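Local coordinates for protein epoxide hydrolase (PDB 3G02) that probably hydrolyses epoxides to diols with an alpha/beta hydrolase fold, here in an enantioselective form obtained by directed evolution, at residues H98-I112 with P138-L150. The protein carries 9 engineered substitutions. Residues are numbered along the deposited sequence; the frame is centred on the assembly and turned at random.
Sequences HFAALFSEREDAVPI and PETLPFHLVVPSL
Ser104 turns its OG opposite the backbone N (chi1 180°), and this brings the hydroxyl to Leu141 O, to which it donates at 2.6 Å. The same OG accepts from Arg106 N, closing an ST turn. Beside it, Glu105 N donates to Pro138 O at 2.8 Å.

His144 places its ring next to the loop between strands 98-102 and 110-112 by setting CG beside its own N (chi1 -67°). Ala109 CB sits over one face of the His144 ring, 3.8 Å from its centroid, as a CH-pi contact. Phe103 CA lies at the ring edge. His144 NE2 meets a water that donates to Arg106 O, and a second water that donates to Ala109 O. Phe183 also meets this ring.

On the other side of the sheet, Phe143 is packed between Pro142 CG on one face and Ile112 CD1 on the opposite face, the latter 4.0 Å from the centroid. Helix 382-396 adjoins this ring. At the far end, His98 ND1 and Ser149 OG share a hydrogen bond of 2.8 Å.

Strand 143-148 is thus bonded along both edges: antiparallel to 98-102 and parallel to 110-112. Leu145 N donates to Leu102 O, and Val146 N to Ile112 O. With helix 126-135, strands 110-115 and 143-148 form a beta-alpha-beta unit; this crossover places 143-148 between 95-102 and 110-115, the 1-2-4-3 order characteristic of the alpha/beta hydrolase fold.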
loop_
_atom_site.group_PDB
_atom_site.type_symbol
_atom_site.label_atom_id
_atom_site.label_comp_id
_atom_site.label_asym_id
_atom_site.label_seq_id
_atom_site.Cartn_x
_atom_site.Cartn_y
_atom_site.Cartn_z
ATOM N N HIS A 98 18.812 9.229 -19.166
ATOM C CA HIS A 98 18.697 8.336 -20.303
ATOM C C HIS A 98 17.557 8.796 -21.216
ATOM O O HIS A 98 16.545 9.328 -20.748
ATOM C CB HIS A 98 18.451 6.911 -19.789
ATOM C CG HIS A 98 17.941 5.965 -20.828
ATOM N ND1 HIS A 98 16.597 5.778 -21.067
ATOM C CD2 HIS A 98 18.596 5.151 -21.687
ATOM C CE1 HIS A 98 16.447 4.892 -22.036
ATOM N NE2 HIS A 98 17.644 4.496 -22.429
ATOM N N PHE A 99 17.730 8.607 -22.521
ATOM C CA PHE A 99 16.636 8.839 -23.461
ATOM C C PHE A 99 16.787 7.996 -24.709
ATOM O O PHE A 99 17.900 7.698 -25.136
ATOM C CB PHE A 99 16.468 10.331 -23.819
ATOM C CG PHE A 99 17.686 10.972 -24.442
ATOM C CD1 PHE A 99 18.695 11.504 -23.643
ATOM C CD2 PHE A 99 17.795 11.088 -25.826
ATOM C CE1 PHE A 99 19.812 12.116 -24.214
ATOM C CE2 PHE A 99 18.909 11.694 -26.406
ATOM C CZ PHE A 99 19.914 12.212 -25.600
ATOM N N ALA A 100 15.649 7.583 -25.264
ATOM C CA ALA A 100 15.599 6.998 -26.594
ATOM C C ALA A 100 15.171 8.111 -27.541
ATOM O O ALA A 100 14.528 9.080 -27.129
ATOM C CB ALA A 100 14.604 5.851 -26.638
ATOM N N ALA A 101 15.532 7.987 -28.816
ATOM C CA ALA A 101 15.194 9.034 -29.772
ATOM C C ALA A 101 15.180 8.555 -31.208
ATOM O O ALA A 101 15.918 7.647 -31.574
ATOM C CB ALA A 101 16.163 10.208 -29.643
ATOM N N LEU A 102 14.323 9.186 -32.006
ATOM C CA LEU A 102 14.480 9.180 -33.453
ATOM C C LEU A 102 14.702 10.625 -33.858
ATOM O O LEU A 102 13.807 11.458 -33.720
ATOM C CB LEU A 102 13.244 8.622 -34.164
ATOM C CG LEU A 102 12.918 7.134 -34.014
ATOM C CD1 LEU A 102 11.634 6.835 -34.778
ATOM C CD2 LEU A 102 14.044 6.229 -34.497
ATOM N N PHE A 103 15.914 10.919 -34.323
ATOM C CA PHE A 103 16.240 12.254 -34.802
ATOM C C PHE A 103 16.109 12.345 -36.313
ATOM O O PHE A 103 16.610 11.492 -37.044
ATOM C CB PHE A 103 17.655 12.659 -34.385
ATOM C CG PHE A 103 17.816 12.882 -32.909
ATOM C CD1 PHE A 103 17.163 13.933 -32.274
ATOM C CD2 PHE A 103 18.632 12.045 -32.159
ATOM C CE1 PHE A 103 17.313 14.141 -30.903
ATOM C CE2 PHE A 103 18.792 12.246 -30.789
ATOM C CZ PHE A 103 18.135 13.296 -30.165
ATOM N N SER A 104 15.424 13.385 -36.764
ATOM C CA SER A 104 15.327 13.673 -38.185
ATOM C C SER A 104 16.608 14.336 -38.679
ATOM O O SER A 104 17.336 14.959 -37.900
ATOM C CB SER A 104 14.133 14.580 -38.448
ATOM O OG SER A 104 14.016 14.882 -39.830
ATOM N N GLU A 105 16.885 14.183 -39.971
ATOM C CA GLU A 105 17.978 14.908 -40.618
ATOM C C GLU A 105 17.464 16.223 -41.213
ATOM O O GLU A 105 18.245 17.018 -41.742
ATOM C CB GLU A 105 18.646 14.047 -41.695
ATOM C CG GLU A 105 19.586 12.972 -41.152
ATOM C CD GLU A 105 20.075 12.004 -42.222
ATOM O OE1 GLU A 105 20.006 12.341 -43.426
ATOM O OE2 GLU A 105 20.538 10.902 -41.857
ATOM N N ARG A 106 16.153 16.445 -41.116
ATOM C CA ARG A 106 15.527 17.676 -41.592
ATOM C C ARG A 106 15.749 18.829 -40.621
ATOM O O ARG A 106 15.612 18.667 -39.405
ATOM C CB ARG A 106 14.024 17.487 -41.819
ATOM C CG ARG A 106 13.666 16.531 -42.942
ATOM C CD ARG A 106 12.636 17.142 -43.889
ATOM N NE ARG A 106 11.308 17.284 -43.293
ATOM C CZ ARG A 106 10.316 17.996 -43.826
ATOM N NH1 ARG A 106 10.492 18.649 -44.972
ATOM N NH2 ARG A 106 9.142 18.064 -43.210
ATOM N N GLU A 107 16.078 19.999 -41.165
ATOM C CA GLU A 107 16.276 21.198 -40.355
ATOM C C GLU A 107 14.948 21.800 -39.875
ATOM O O GLU A 107 14.915 22.527 -38.879
ATOM C CB GLU A 107 17.104 22.235 -41.127
ATOM C CG GLU A 107 17.768 23.309 -40.258
ATOM C CD GLU A 107 18.829 22.759 -39.305
ATOM O OE1 GLU A 107 18.970 23.322 -38.198
ATOM O OE2 GLU A 107 19.520 21.773 -39.654
ATOM N N ASP A 108 13.860 21.485 -40.574
ATOM C CA ASP A 108 12.531 21.994 -40.215
ATOM C C ASP A 108 11.731 21.045 -39.309
ATOM O O ASP A 108 10.552 21.291 -39.032
ATOM C CB ASP A 108 11.723 22.354 -41.475
ATOM C CG ASP A 108 11.412 21.146 -42.352
ATOM O OD1 ASP A 108 10.483 21.248 -43.183
ATOM O OD2 ASP A 108 12.084 20.100 -42.223
ATOM N N ALA A 109 12.383 19.979 -38.843
ATOM C CA ALA A 109 11.724 18.943 -38.037
ATOM C C ALA A 109 11.210 19.484 -36.708
ATOM O O ALA A 109 11.916 20.221 -36.017
ATOM C CB ALA A 109 12.661 17.772 -37.807
ATOM N N VAL A 110 9.979 19.115 -36.361
ATOM C CA VAL A 110 9.355 19.560 -35.115
ATOM C C VAL A 110 9.870 18.726 -33.937
ATOM O O VAL A 110 9.715 17.504 -33.930
ATOM C CB VAL A 110 7.808 19.459 -35.167
ATOM C CG1 VAL A 110 7.188 20.069 -33.912
ATOM C CG2 VAL A 110 7.254 20.129 -36.420
ATOM N N PRO A 111 10.493 19.379 -32.938
ATOM C CA PRO A 111 10.946 18.638 -31.758
ATOM C C PRO A 111 9.796 18.271 -30.822
ATOM O O PRO A 111 9.025 19.138 -30.414
ATOM C CB PRO A 111 11.883 19.627 -31.057
ATOM C CG PRO A 111 12.078 20.776 -32.045
ATOM C CD PRO A 111 10.837 20.809 -32.846
ATOM N N ILE A 112 9.686 16.984 -30.499
ATOM C CA ILE A 112 8.669 16.509 -29.563
ATOM C C ILE A 112 9.334 15.634 -28.507
ATOM O O ILE A 112 10.131 14.759 -28.838
ATOM C CB ILE A 112 7.546 15.685 -30.267
ATOM C CG1 ILE A 112 6.977 16.429 -31.482
ATOM C CG2 ILE A 112 6.413 15.361 -29.284
ATOM C CD1 ILE A 112 6.087 15.566 -32.370
ATOM N N PRO A 138 15.340 9.004 -42.123
ATOM C CA PRO A 138 15.836 10.212 -41.445
ATOM C C PRO A 138 15.677 11.479 -42.290
ATOM O O PRO A 138 15.487 12.569 -41.747
ATOM C CB PRO A 138 17.314 9.896 -41.207
ATOM C CG PRO A 138 17.362 8.406 -41.125
ATOM C CD PRO A 138 16.367 7.944 -42.158
ATOM N N GLU A 139 15.721 11.315 -43.612
ATOM C CA GLU A 139 15.557 12.421 -44.553
ATOM C C GLU A 139 14.119 12.953 -44.611
ATOM O O GLU A 139 13.899 14.127 -44.906
ATOM C CB GLU A 139 16.018 12.000 -45.959
ATOM C CG GLU A 139 17.503 11.609 -46.077
ATOM C CD GLU A 139 17.768 10.116 -45.887
ATOM O OE1 GLU A 139 16.894 9.398 -45.357
ATOM O OE2 GLU A 139 18.864 9.651 -46.270
ATOM N N THR A 140 13.139 12.095 -44.329
ATOM C CA THR A 140 11.730 12.475 -44.466
ATOM C C THR A 140 10.954 12.647 -43.152
ATOM O O THR A 140 9.869 13.236 -43.150
ATOM C CB THR A 140 10.960 11.501 -45.393
ATOM O OG1 THR A 140 10.960 10.189 -44.823
ATOM C CG2 THR A 140 11.610 11.442 -46.769
ATOM N N LEU A 141 11.512 12.134 -42.055
ATOM C CA LEU A 141 10.878 12.219 -40.740
ATOM C C LEU A 141 10.556 13.675 -40.393
ATOM O O LEU A 141 11.460 14.511 -40.345
ATOM C CB LEU A 141 11.780 11.586 -39.673
ATOM C CG LEU A 141 11.205 11.307 -38.278
ATOM C CD1 LEU A 141 10.141 10.208 -38.310
ATOM C CD2 LEU A 141 12.330 10.920 -37.332
ATOM N N PRO A 142 9.264 13.985 -40.174
ATOM C CA PRO A 142 8.844 15.369 -39.926
ATOM C C PRO A 142 9.107 15.869 -38.508
ATOM O O PRO A 142 9.041 17.073 -38.265
ATOM C CB PRO A 142 7.341 15.332 -40.204
ATOM C CG PRO A 142 6.937 13.944 -39.859
ATOM C CD PRO A 142 8.111 13.059 -40.162
ATOM N N PHE A 143 9.375 14.947 -37.585
ATOM C CA PHE A 143 9.556 15.300 -36.180
ATOM C C PHE A 143 10.876 14.770 -35.648
ATOM O O PHE A 143 11.430 13.807 -36.178
ATOM C CB PHE A 143 8.433 14.706 -35.311
ATOM C CG PHE A 143 7.043 14.901 -35.857
ATOM C CD1 PHE A 143 6.624 16.135 -36.352
ATOM C CD2 PHE A 143 6.127 13.852 -35.824
ATOM C CE1 PHE A 143 5.327 16.309 -36.843
ATOM C CE2 PHE A 143 4.832 14.019 -36.303
ATOM C CZ PHE A 143 4.430 15.253 -36.814
ATOM N N HIS A 144 11.382 15.411 -34.597
ATOM C CA HIS A 144 12.363 14.778 -33.725
ATOM C C HIS A 144 11.553 14.167 -32.595
ATOM O O HIS A 144 10.719 14.848 -31.998
ATOM C CB HIS A 144 13.343 15.798 -33.146
ATOM C CG HIS A 144 14.242 16.433 -34.162
ATOM N ND1 HIS A 144 15.187 15.722 -34.869
ATOM C CD2 HIS A 144 14.361 17.721 -34.561
ATOM C CE1 HIS A 144 15.836 16.542 -35.677
ATOM N NE2 HIS A 144 15.358 17.761 -35.504
ATOM N N LEU A 145 11.783 12.888 -32.320
ATOM C CA LEU A 145 11.037 12.196 -31.271
ATOM C C LEU A 145 11.983 11.801 -30.150
ATOM O O LEU A 145 12.805 10.898 -30.309
ATOM C CB LEU A 145 10.294 10.986 -31.843
ATOM C CG LEU A 145 9.300 11.333 -32.958
ATOM C CD1 LEU A 145 9.088 10.145 -33.873
ATOM C CD2 LEU A 145 7.987 11.861 -32.402
ATOM N N VAL A 146 11.869 12.509 -29.029
ATOM C CA VAL A 146 12.715 12.281 -27.861
ATOM C C VAL A 146 11.870 11.654 -26.755
ATOM O O VAL A 146 10.823 12.191 -26.389
ATOM C CB VAL A 146 13.340 13.606 -27.353
ATOM C CG1 VAL A 146 14.286 13.354 -26.177
ATOM C CG2 VAL A 146 14.080 14.331 -28.486
ATOM N N VAL A 147 12.336 10.517 -26.247
ATOM C CA VAL A 147 11.623 9.758 -25.220
ATOM C C VAL A 147 12.536 9.610 -23.994
ATOM O O VAL A 147 13.303 8.644 -23.892
ATOM C CB VAL A 147 11.184 8.366 -25.732
ATOM C CG1 VAL A 147 10.300 7.682 -24.702
ATOM C CG2 VAL A 147 10.438 8.483 -27.059
ATOM N N PRO A 148 12.459 10.586 -23.068
ATOM C CA PRO A 148 13.336 10.526 -21.911
ATOM C C PRO A 148 12.864 9.554 -20.842
ATOM O O PRO A 148 11.661 9.308 -20.692
ATOM C CB PRO A 148 13.293 11.957 -21.367
ATOM C CG PRO A 148 11.978 12.472 -21.754
ATOM C CD PRO A 148 11.600 11.783 -23.049
ATOM N N SER A 149 13.821 9.013 -20.101
ATOM C CA SER A 149 13.506 8.346 -18.853
ATOM C C SER A 149 13.512 9.428 -17.792
ATOM O O SER A 149 14.533 10.091 -17.570
ATOM C CB SER A 149 14.538 7.271 -18.532
ATOM O OG SER A 149 14.421 6.173 -19.420
ATOM N N LEU A 150 12.369 9.636 -17.156
ATOM C CA LEU A 150 12.267 10.654 -16.121
ATOM C C LEU A 150 13.201 10.302 -14.969
ATOM O O LEU A 150 13.504 9.128 -14.749
ATOM C CB LEU A 150 10.819 10.783 -15.624
ATOM C CG LEU A 150 9.770 11.330 -16.599
ATOM C CD1 LEU A 150 8.390 11.281 -15.974
ATOM C CD2 LEU A 150 10.092 12.763 -17.039
HETATM O O HOH W 1 16.985 19.453 -37.178
HETATM O O HOH W 2 8.168 18.732 -40.363
HETATM O O HOH W 3 14.517 20.851 -35.993
#